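Local coordinates for protein SAM dependent methyltransferase (Aquifex aeolicus, PDB 3DH0) that probably transfers methyl groups, and binds the methyl donor S-adenosylmethionine in a pocket of its Rossmann-like methyltransferase domain, at residues F33-G38 and S56-E61; T40-G45 and Y66-Q71; T106-F111 and V132-A137. All coordinates share one frame; numbering follows the deposited sequence.

Interaction 1. Residues F33-G38 and S56-E61; sequences FGLKEG and SKMVGE
The backbone of Glu37 passes within 3.9 Å of Val59, CA to CA, just where helix 52-59 ends, and one step further on Gly38 N gives a nearly straight hydrogen bond (169°) to Val59 O at 2.8 Å. The preceding helix carbonyl, Met58 O, is met by carbon: Glu37 CA lies 3.4 Å from Met58 O in a CA-H...O contact, while the Glu37 amide points too badly to bond there. Next to this polar seam the apolar grip is made by Leu35. Its CG stands anti to the backbone N (chi1 -180°), which aims the forked end at the helix, one methyl for each of two successive residues: CD2 packs on Met58 CB at 3.7 Å, and CD1 meets Val59 CG1 at 3.9 Å. Met58 bends at its sulfur and brings CE back over the main chain of Leu35, with its CB-to-SD stem beside the leucine methyl. This is the end of a Rossmann-like methyltransferase core where strand 40-43 begins, away from the cofactor; the loop entering that strand meets the end of the helix that follows it. Three glycines shape the turns. Gly34 ends helix 26-33 with positive phi in a Schellman motif, Gly60 leaves helix 52-59 with positive phi, and Gly38 also has positive phi, at angles that would jam a side chain against the carbonyl before it. Glu37 lays CG 3.6 Å from Val59 O and then runs out extended. Away from the end of helix 52-59, Leu35 continues onto Leu30 and Phe109.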
loop_
_atom_site.group_PDB
_atom_site.type_symbol
_atom_site.label_atom_id
_atom_site.label_comp_id
_atom_site.label_asym_id
_atom_site.label_seq_id
_atom_site.Cartn_x
_atom_site.Cartn_y
_atom_site.Cartn_z
ATOM N N PHE A 33 6.608 -10.229 -4.673
ATOM C CA PHE A 33 7.326 -9.149 -3.990
ATOM C C PHE A 33 7.876 -9.536 -2.617
ATOM O O PHE A 33 8.517 -8.719 -1.955
ATOM C CB PHE A 33 6.442 -7.911 -3.844
ATOM C CG PHE A 33 6.508 -6.977 -5.014
ATOM C CD1 PHE A 33 5.773 -7.225 -6.168
ATOM C CD2 PHE A 33 7.317 -5.850 -4.962
ATOM C CE1 PHE A 33 5.842 -6.352 -7.269
ATOM C CE2 PHE A 33 7.401 -4.969 -6.045
ATOM C CZ PHE A 33 6.664 -5.220 -7.202
ATOM N N GLY A 34 7.611 -10.768 -2.187
ATOM C CA GLY A 34 8.130 -11.230 -0.915
ATOM C C GLY A 34 7.240 -11.306 0.316
ATOM O O GLY A 34 7.746 -11.603 1.406
ATOM N N LEU A 35 5.938 -11.049 0.195
ATOM C CA LEU A 35 5.096 -11.132 1.385
ATOM C C LEU A 35 5.015 -12.601 1.778
ATOM O O LEU A 35 4.735 -13.465 0.944
ATOM C CB LEU A 35 3.690 -10.584 1.125
ATOM C CG LEU A 35 2.750 -10.632 2.335
ATOM C CD1 LEU A 35 3.245 -9.721 3.433
ATOM C CD2 LEU A 35 1.373 -10.224 1.908
ATOM N N LYS A 36 5.261 -12.891 3.049
ATOM C CA LYS A 36 5.226 -14.273 3.474
ATOM C C LYS A 36 4.399 -14.500 4.712
ATOM O O LYS A 36 4.067 -13.570 5.434
ATOM C CB LYS A 36 6.651 -14.790 3.692
ATOM C CG LYS A 36 7.544 -14.570 2.485
ATOM C CD LYS A 36 8.915 -15.195 2.648
ATOM C CE LYS A 36 9.907 -14.554 1.694
ATOM N NZ LYS A 36 9.351 -14.452 0.315
ATOM N N GLU A 37 4.069 -15.763 4.934
ATOM C CA GLU A 37 3.290 -16.178 6.077
ATOM C C GLU A 37 4.008 -15.727 7.357
ATOM O O GLU A 37 5.238 -15.832 7.459
ATOM C CB GLU A 37 3.159 -17.687 6.050
ATOM C CG GLU A 37 2.032 -18.213 6.882
ATOM C CD GLU A 37 2.011 -19.728 6.916
ATOM O OE1 GLU A 37 2.229 -20.344 5.845
ATOM O OE2 GLU A 37 1.768 -20.299 8.007
ATOM N N GLY A 38 3.232 -15.221 8.317
ATOM C CA GLY A 38 3.789 -14.754 9.577
ATOM C C GLY A 38 4.222 -13.297 9.583
ATOM O O GLY A 38 4.364 -12.692 10.642
ATOM N N SER A 56 -4.366 -10.398 4.177
ATOM C CA SER A 56 -4.811 -11.193 5.303
ATOM C C SER A 56 -4.501 -12.670 5.068
ATOM O O SER A 56 -3.883 -13.341 5.903
ATOM C CB SER A 56 -6.316 -10.996 5.496
ATOM O OG SER A 56 -6.784 -11.649 6.652
ATOM N N LYS A 57 -4.939 -13.171 3.920
ATOM C CA LYS A 57 -4.736 -14.561 3.590
ATOM C C LYS A 57 -3.269 -14.952 3.574
ATOM O O LYS A 57 -2.894 -15.986 4.130
ATOM C CB LYS A 57 -5.350 -14.879 2.230
ATOM C CG LYS A 57 -5.209 -16.345 1.840
ATOM C CD LYS A 57 -5.434 -16.576 0.354
ATOM C CE LYS A 57 -5.256 -18.052 -0.007
ATOM N NZ LYS A 57 -5.267 -18.301 -1.493
ATOM N N MET A 58 -2.446 -14.117 2.943
ATOM C CA MET A 58 -1.021 -14.391 2.801
ATOM C C MET A 58 -0.143 -14.393 4.034
ATOM O O MET A 58 0.933 -14.959 3.999
ATOM C CB MET A 58 -0.402 -13.457 1.765
ATOM C CG MET A 58 -0.588 -13.942 0.329
ATOM S SD MET A 58 0.592 -13.203 -0.814
ATOM C CE MET A 58 2.107 -13.988 -0.276
ATOM N N VAL A 59 -0.572 -13.762 5.119
ATOM C CA VAL A 59 0.243 -13.767 6.319
ATOM C C VAL A 59 -0.292 -14.845 7.253
ATOM O O VAL A 59 0.399 -15.308 8.150
ATOM C CB VAL A 59 0.228 -12.393 7.011
ATOM C CG1 VAL A 59 0.793 -11.337 6.073
ATOM C CG2 VAL A 59 -1.175 -12.039 7.452
ATOM N N GLY A 60 -1.530 -15.249 7.014
ATOM C CA GLY A 60 -2.149 -16.289 7.811
ATOM C C GLY A 60 -2.446 -15.995 9.265
ATOM O O GLY A 60 -2.209 -14.903 9.769
ATOM N N GLU A 61 -2.986 -17.006 9.929
ATOM C CA GLU A 61 -3.344 -16.954 11.340
ATOM C C GLU A 61 -2.228 -16.336 12.189
ATOM O O GLU A 61 -2.494 -15.621 13.141
ATOM C CB GLU A 61 -3.642 -18.385 11.811
ATOM C CG GLU A 61 -2.481 -19.355 11.475
ATOM C CD GLU A 61 -2.722 -20.819 11.884
ATOM O OE1 GLU A 61 -1.769 -21.640 11.744
ATOM O OE2 GLU A 61 -3.854 -21.150 12.334
#

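Interaction 2. Residues T40-G45 and Y66-Q71; sequences TVLDVG and YAIDVQ. With SAM (S-adenosylmethionine), chain C.
Asp43 N donates almost straight (173°) to Tyr66 O at 2.8 Å, Tyr66 N to Val41 O at 2.9 Å, and Ile68 N to Asp43 O at 3.1 Å, so strands 40-43 and 66-69 run parallel, 18° apart. Toward their C-terminal ends both chains reach S-adenosylmethionine. The Asp69 carboxylate takes the ribose hydroxyls, O2' on OD1 and O3' on OD2. OD1 also accepts Gln71 N in an Asx turn and OD2 accepts Gly47 N, which fixes the rotation of the carboxylate. An acidic residue at the C-terminal end of the second strand is a hallmark of the Rossmann-like methyltransferases, as is the glycine-rich loop after the first. From that loop Gly45 O receives the amino N of the ligand at 2.8 Å; a side chain on Gly45 would run into ribose O4'. The adenine lies between two valines, Val70 CG1 3.4 Å from C6 over one face and Val44 CG1 3.9 Å from C2 over the other. Farther out, Leu42 CD1 packs on Tyr66 CB at 3.6 Å, and Thr40 CG2 touches the edge of the tyrosine ring at CE2. Asp43 and Ala67 occupy the face of the sheet opposite Leu42 and Tyr66, against helix 52-59.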
loop_
_atom_site.group_PDB
_atom_site.type_symbol
_atom_site.label_atom_id
_atom_site.label_comp_id
_atom_site.label_asym_id
_atom_site.label_seq_id
_atom_site.Cartn_x
_atom_site.Cartn_y
_atom_site.Cartn_z
ATOM N N THR A 40 4.253 -9.239 9.319
ATOM C CA THR A 40 3.336 -8.197 9.727
ATOM C C THR A 40 3.439 -7.206 8.598
ATOM O O THR A 40 4.529 -6.743 8.269
ATOM C CB THR A 40 3.745 -7.544 11.040
ATOM O OG1 THR A 40 3.450 -8.441 12.111
ATOM C CG2 THR A 40 2.985 -6.252 11.254
ATOM N N VAL A 41 2.301 -6.917 7.983
ATOM C CA VAL A 41 2.290 -6.005 6.861
ATOM C C VAL A 41 1.483 -4.738 7.092
ATOM O O VAL A 41 0.426 -4.760 7.717
ATOM C CB VAL A 41 1.768 -6.710 5.596
ATOM C CG1 VAL A 41 0.512 -7.477 5.915
ATOM C CG2 VAL A 41 1.506 -5.695 4.508
ATOM N N LEU A 42 2.016 -3.627 6.591
ATOM C CA LEU A 42 1.355 -2.337 6.708
ATOM C C LEU A 42 0.775 -1.999 5.346
ATOM O O LEU A 42 1.479 -2.041 4.342
ATOM C CB LEU A 42 2.341 -1.244 7.138
ATOM C CG LEU A 42 1.704 0.137 7.346
ATOM C CD1 LEU A 42 0.675 0.056 8.465
ATOM C CD2 LEU A 42 2.758 1.171 7.678
ATOM N N ASP A 43 -0.516 -1.689 5.330
ATOM C CA ASP A 43 -1.230 -1.327 4.112
ATOM C C ASP A 43 -1.509 0.155 4.271
ATOM O O ASP A 43 -2.432 0.536 4.973
ATOM C CB ASP A 43 -2.537 -2.121 4.037
ATOM C CG ASP A 43 -3.273 -1.939 2.716
ATOM O OD1 ASP A 43 -2.673 -1.416 1.751
ATOM O OD2 ASP A 43 -4.462 -2.336 2.642
ATOM N N VAL A 44 -0.709 0.984 3.615
ATOM C CA VAL A 44 -0.833 2.431 3.749
ATOM C C VAL A 44 -2.174 3.081 3.365
ATOM O O VAL A 44 -2.929 3.488 4.245
ATOM C CB VAL A 44 0.352 3.119 3.048
ATOM C CG1 VAL A 44 0.272 4.617 3.207
ATOM C CG2 VAL A 44 1.640 2.617 3.672
ATOM N N GLY A 45 -2.495 3.215 2.089
ATOM C CA GLY A 45 -3.787 3.812 1.783
ATOM C C GLY A 45 -4.815 2.704 1.693
ATOM O O GLY A 45 -5.259 2.340 0.603
ATOM N N TYR A 66 -1.862 -4.363 9.379
ATOM C CA TYR A 66 -2.257 -3.059 9.884
ATOM C C TYR A 66 -2.701 -2.253 8.683
ATOM O O TYR A 66 -1.903 -1.962 7.802
ATOM C CB TYR A 66 -1.091 -2.342 10.568
ATOM C CG TYR A 66 -0.696 -2.939 11.892
ATOM C CD1 TYR A 66 -1.528 -2.824 13.001
ATOM C CD2 TYR A 66 0.494 -3.653 12.024
ATOM C CE1 TYR A 66 -1.191 -3.404 14.199
ATOM C CE2 TYR A 66 0.836 -4.238 13.218
ATOM C CZ TYR A 66 -0.011 -4.111 14.299
ATOM O OH TYR A 66 0.309 -4.709 15.480
ATOM N N ALA A 67 -3.977 -1.902 8.653
ATOM C CA ALA A 67 -4.534 -1.134 7.557
ATOM C C ALA A 67 -4.806 0.297 8.000
ATOM O O ALA A 67 -5.784 0.556 8.681
ATOM C CB ALA A 67 -5.825 -1.786 7.077
ATOM N N ILE A 68 -3.944 1.229 7.614
ATOM C CA ILE A 68 -4.131 2.621 7.991
ATOM C C ILE A 68 -4.751 3.456 6.885
ATOM O O ILE A 68 -4.917 3.007 5.767
ATOM C CB ILE A 68 -2.804 3.276 8.389
ATOM C CG1 ILE A 68 -1.789 3.095 7.257
ATOM C CG2 ILE A 68 -2.303 2.692 9.706
ATOM C CD1 ILE A 68 -0.472 3.835 7.455
ATOM N N ASP A 69 -5.102 4.684 7.221
ATOM C CA ASP A 69 -5.692 5.605 6.275
ATOM C C ASP A 69 -6.017 6.892 7.004
ATOM O O ASP A 69 -6.631 6.869 8.065
ATOM C CB ASP A 69 -6.962 5.018 5.670
ATOM C CG ASP A 69 -7.308 5.650 4.335
ATOM O OD1 ASP A 69 -7.408 6.890 4.274
ATOM O OD2 ASP A 69 -7.475 4.914 3.346
ATOM N N VAL A 70 -5.595 8.013 6.422
ATOM C CA VAL A 70 -5.821 9.337 6.997
ATOM C C VAL A 70 -7.284 9.740 7.053
ATOM O O VAL A 70 -7.647 10.582 7.861
ATOM C CB VAL A 70 -5.088 10.444 6.212
ATOM C CG1 VAL A 70 -3.577 10.316 6.383
ATOM C CG2 VAL A 70 -5.480 10.383 4.744
ATOM N N GLN A 71 -8.124 9.157 6.200
ATOM C CA GLN A 71 -9.544 9.508 6.203
ATOM C C GLN A 71 -10.424 8.586 7.034
ATOM O O GLN A 71 -10.444 7.375 6.843
ATOM C CB GLN A 71 -10.065 9.609 4.772
ATOM C CG GLN A 71 -9.473 10.784 4.030
ATOM C CD GLN A 71 -10.204 11.100 2.748
ATOM O OE1 GLN A 71 -9.928 10.521 1.699
ATOM N NE2 GLN A 71 -11.156 12.026 2.827
HETATM N N SAM C . -5.191 1.174 -1.973
HETATM C CA SAM C . -6.685 1.196 -2.027
HETATM C C SAM C . -7.203 0.033 -2.840
HETATM O O SAM C . -6.390 -0.746 -3.340
HETATM O OXT SAM C . -8.471 -0.046 -2.942
HETATM C CB SAM C . -7.158 2.506 -2.649
HETATM C CG SAM C . -6.392 3.623 -2.066
HETATM S SD SAM C . -6.702 5.331 -2.593
HETATM C CE SAM C . -6.042 5.351 -4.261
HETATM C "C5'" SAM C . -5.545 6.170 -1.618
HETATM C "C4'" SAM C . -5.893 6.304 -0.150
HETATM O "O4'" SAM C . -4.764 6.950 0.426
HETATM C "C3'" SAM C . -7.026 7.314 0.118
HETATM O "O3'" SAM C . -8.136 6.508 0.606
HETATM C "C2'" SAM C . -6.540 8.206 1.244
HETATM O "O2'" SAM C . -7.413 8.500 2.313
HETATM C "C1'" SAM C . -5.176 7.532 1.593
HETATM N N9 SAM C . -4.089 8.398 2.005
HETATM C C8 SAM C . -3.642 9.592 1.474
HETATM N N7 SAM C . -2.618 10.080 2.102
HETATM C C5 SAM C . -2.364 9.158 3.117
HETATM C C6 SAM C . -1.378 9.100 4.144
HETATM N N6 SAM C . -0.442 10.062 4.290
HETATM N N1 SAM C . -1.395 8.017 5.013
HETATM C C2 SAM C . -2.352 7.075 4.831
HETATM N N3 SAM C . -3.314 7.039 3.903
HETATM C C4 SAM C . -3.264 8.115 3.069
#

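Interaction 3. Residues T106-F111 and V132-A137; sequences TVDFIF and VAKPFA
The carboxylate of Asp108 and the peptide group joining Thr106 to Val107 are the flat groups here, and the extended chain of Lys134 runs alongside both. Its CE sits over one face of the peptide, 3.7 Å from Thr106 C and almost straight above it. Its NZ then reaches Asp108 OD1 at 3.5 Å, a long salt bridge in which NZ stands off the oxygen end of the carboxylate, nearer OD1 and only modestly out of its plane. OD2 has another partner, Thr40 N, which holds the carboxylate from the neighbouring strand. An alanine in place of Lys134 would probably leave Asp108 without its counter-charge and uncover that face of the Thr106-Val107 peptide. Alongside the lysine the backbones are stitched together. Val132 O, at the end of helix 122-132, accepts from both Thr106 N (2.7 Å) and Val107 N (2.9 Å), and Lys134 N returns a straight bond (173°) to Val107 O at 3.0 Å. Val107 and Ala133 thus form a single parallel bridge at the return of a beta-alpha-beta crossover. The chain turns a corner at Asp108 and again at Pro135 and Phe136, after which Ala137 CA comes to Asp108 O at 3.1 Å in a CA-H...O contact. Ala133 CB is touched by two side chains of the other segment, Val107 CG2 and Ile110 CD1, each at 3.9 Å. From the corner onward strand 107-113 lies between strands 40-43 and 137-144: Asp108 and Ile110 bond through their backbones to Tyr138, and Phe109 bonds to Thr40 on the other side.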
loop_
_atom_site.group_PDB
_atom_site.type_symbol
_atom_site.label_atom_id
_atom_site.label_comp_id
_atom_site.label_asym_id
_atom_site.label_seq_id
_atom_site.Cartn_x
_atom_site.Cartn_y
_atom_site.Cartn_z
ATOM N N THR A 106 8.102 -2.637 13.979
ATOM C CA THR A 106 6.975 -3.542 14.105
ATOM C C THR A 106 6.497 -4.130 12.770
ATOM O O THR A 106 5.704 -5.073 12.762
ATOM C CB THR A 106 5.779 -2.835 14.816
ATOM O OG1 THR A 106 5.556 -1.548 14.227
ATOM C CG2 THR A 106 6.063 -2.657 16.301
ATOM N N VAL A 107 6.974 -3.599 11.647
ATOM C CA VAL A 107 6.520 -4.127 10.360
ATOM C C VAL A 107 7.596 -4.741 9.476
ATOM O O VAL A 107 8.698 -4.217 9.352
ATOM C CB VAL A 107 5.779 -3.058 9.538
ATOM C CG1 VAL A 107 4.680 -2.444 10.371
ATOM C CG2 VAL A 107 6.749 -2.008 9.065
ATOM N N ASP A 108 7.239 -5.853 8.847
ATOM C CA ASP A 108 8.145 -6.597 7.982
ATOM C C ASP A 108 7.940 -6.253 6.509
ATOM O O ASP A 108 8.885 -6.198 5.715
ATOM C CB ASP A 108 7.912 -8.096 8.203
ATOM C CG ASP A 108 8.070 -8.501 9.656
ATOM O OD1 ASP A 108 9.191 -8.360 10.194
ATOM O OD2 ASP A 108 7.074 -8.956 10.261
ATOM N N PHE A 109 6.684 -6.012 6.166
ATOM C CA PHE A 109 6.293 -5.698 4.805
ATOM C C PHE A 109 5.463 -4.416 4.761
ATOM O O PHE A 109 4.566 -4.223 5.574
ATOM C CB PHE A 109 5.461 -6.862 4.262
ATOM C CG PHE A 109 5.422 -6.936 2.777
ATOM C CD1 PHE A 109 6.340 -7.719 2.091
ATOM C CD2 PHE A 109 4.480 -6.207 2.057
ATOM C CE1 PHE A 109 6.327 -7.787 0.694
ATOM C CE2 PHE A 109 4.449 -6.260 0.667
ATOM C CZ PHE A 109 5.380 -7.055 -0.023
ATOM N N ILE A 110 5.775 -3.540 3.818
ATOM C CA ILE A 110 5.028 -2.304 3.649
ATOM C C ILE A 110 4.462 -2.304 2.230
ATOM O O ILE A 110 5.195 -2.323 1.251
ATOM C CB ILE A 110 5.918 -1.069 3.837
ATOM C CG1 ILE A 110 6.596 -1.104 5.206
ATOM C CG2 ILE A 110 5.072 0.201 3.739
ATOM C CD1 ILE A 110 7.794 -0.166 5.307
ATOM N N PHE A 111 3.144 -2.292 2.129
ATOM C CA PHE A 111 2.458 -2.319 0.846
ATOM C C PHE A 111 1.754 -0.993 0.617
ATOM O O PHE A 111 0.898 -0.589 1.407
ATOM C CB PHE A 111 1.444 -3.459 0.863
ATOM C CG PHE A 111 0.599 -3.552 -0.358
ATOM C CD1 PHE A 111 1.172 -3.748 -1.606
ATOM C CD2 PHE A 111 -0.788 -3.508 -0.250
ATOM C CE1 PHE A 111 0.381 -3.908 -2.736
ATOM C CE2 PHE A 111 -1.595 -3.665 -1.361
ATOM C CZ PHE A 111 -1.011 -3.869 -2.614
ATOM N N VAL A 132 8.544 2.672 11.925
ATOM C CA VAL A 132 7.682 1.532 12.209
ATOM C C VAL A 132 8.210 0.274 11.541
ATOM O O VAL A 132 7.862 -0.845 11.920
ATOM C CB VAL A 132 6.220 1.788 11.747
ATOM C CG1 VAL A 132 5.684 3.051 12.388
ATOM C CG2 VAL A 132 6.149 1.879 10.231
ATOM N N ALA A 133 9.066 0.471 10.548
ATOM C CA ALA A 133 9.654 -0.635 9.806
ATOM C C ALA A 133 10.815 -1.274 10.559
ATOM O O ALA A 133 11.646 -0.570 11.122
ATOM C CB ALA A 133 10.139 -0.135 8.455
ATOM N N LYS A 134 10.874 -2.605 10.553
ATOM C CA LYS A 134 11.953 -3.332 11.216
ATOM C C LYS A 134 13.272 -3.103 10.478
ATOM O O LYS A 134 13.288 -2.663 9.333
ATOM C CB LYS A 134 11.646 -4.829 11.268
ATOM C CG LYS A 134 10.381 -5.147 12.020
ATOM C CD LYS A 134 10.237 -6.609 12.384
ATOM C CE LYS A 134 8.985 -6.782 13.228
ATOM N NZ LYS A 134 8.699 -8.176 13.639
ATOM N N PRO A 135 14.407 -3.400 11.127
ATOM C CA PRO A 135 15.693 -3.189 10.452
ATOM C C PRO A 135 15.764 -3.842 9.072
ATOM O O PRO A 135 16.478 -3.362 8.188
ATOM C CB PRO A 135 16.690 -3.781 11.441
ATOM C CG PRO A 135 16.067 -3.452 12.755
ATOM C CD PRO A 135 14.617 -3.846 12.515
ATOM N N PHE A 136 15.022 -4.934 8.896
ATOM C CA PHE A 136 14.979 -5.658 7.622
ATOM C C PHE A 136 14.013 -4.945 6.671
ATOM O O PHE A 136 14.433 -4.120 5.850
ATOM C CB PHE A 136 14.503 -7.098 7.853
ATOM C CG PHE A 136 15.484 -7.960 8.636
ATOM C CD1 PHE A 136 15.762 -7.692 9.988
ATOM C CD2 PHE A 136 16.141 -9.032 8.012
ATOM C CE1 PHE A 136 16.692 -8.479 10.712
ATOM C CE2 PHE A 136 17.062 -9.820 8.717
ATOM C CZ PHE A 136 17.341 -9.540 10.081
ATOM N N ALA A 137 12.730 -5.290 6.792
ATOM C CA ALA A 137 11.609 -4.717 6.030
ATOM C C ALA A 137 11.699 -4.493 4.529
ATOM O O ALA A 137 12.659 -3.902 4.024
ATOM C CB ALA A 137 11.154 -3.410 6.693
#

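In the fold
Following the chain, interaction 1 opens after helix 26-33 and closes at the end of helix 52-59, looping round strand 40-43. Interaction 2 opens on that strand and closes on strand 64-69, so the two cross: their segments alternate along one beta-alpha-beta unit. Leu35 and Val59 of interaction 1 both pack on Val41 of interaction 2. Interaction 3 follows in series, closing the excursion through helix 122-132. It meets interaction 2 within the sheet, where probable backbone hydrogen bonds join Leu42 to Phe109 and Phe111, while Phe109 CE1 packs on the Phe33-Leu35 turn. Interaction 1 thus ties a loop to helix 52-59, interaction 2 pairs strands at the cofactor, and interaction 3 joins strand 107-113 to strand 133-134.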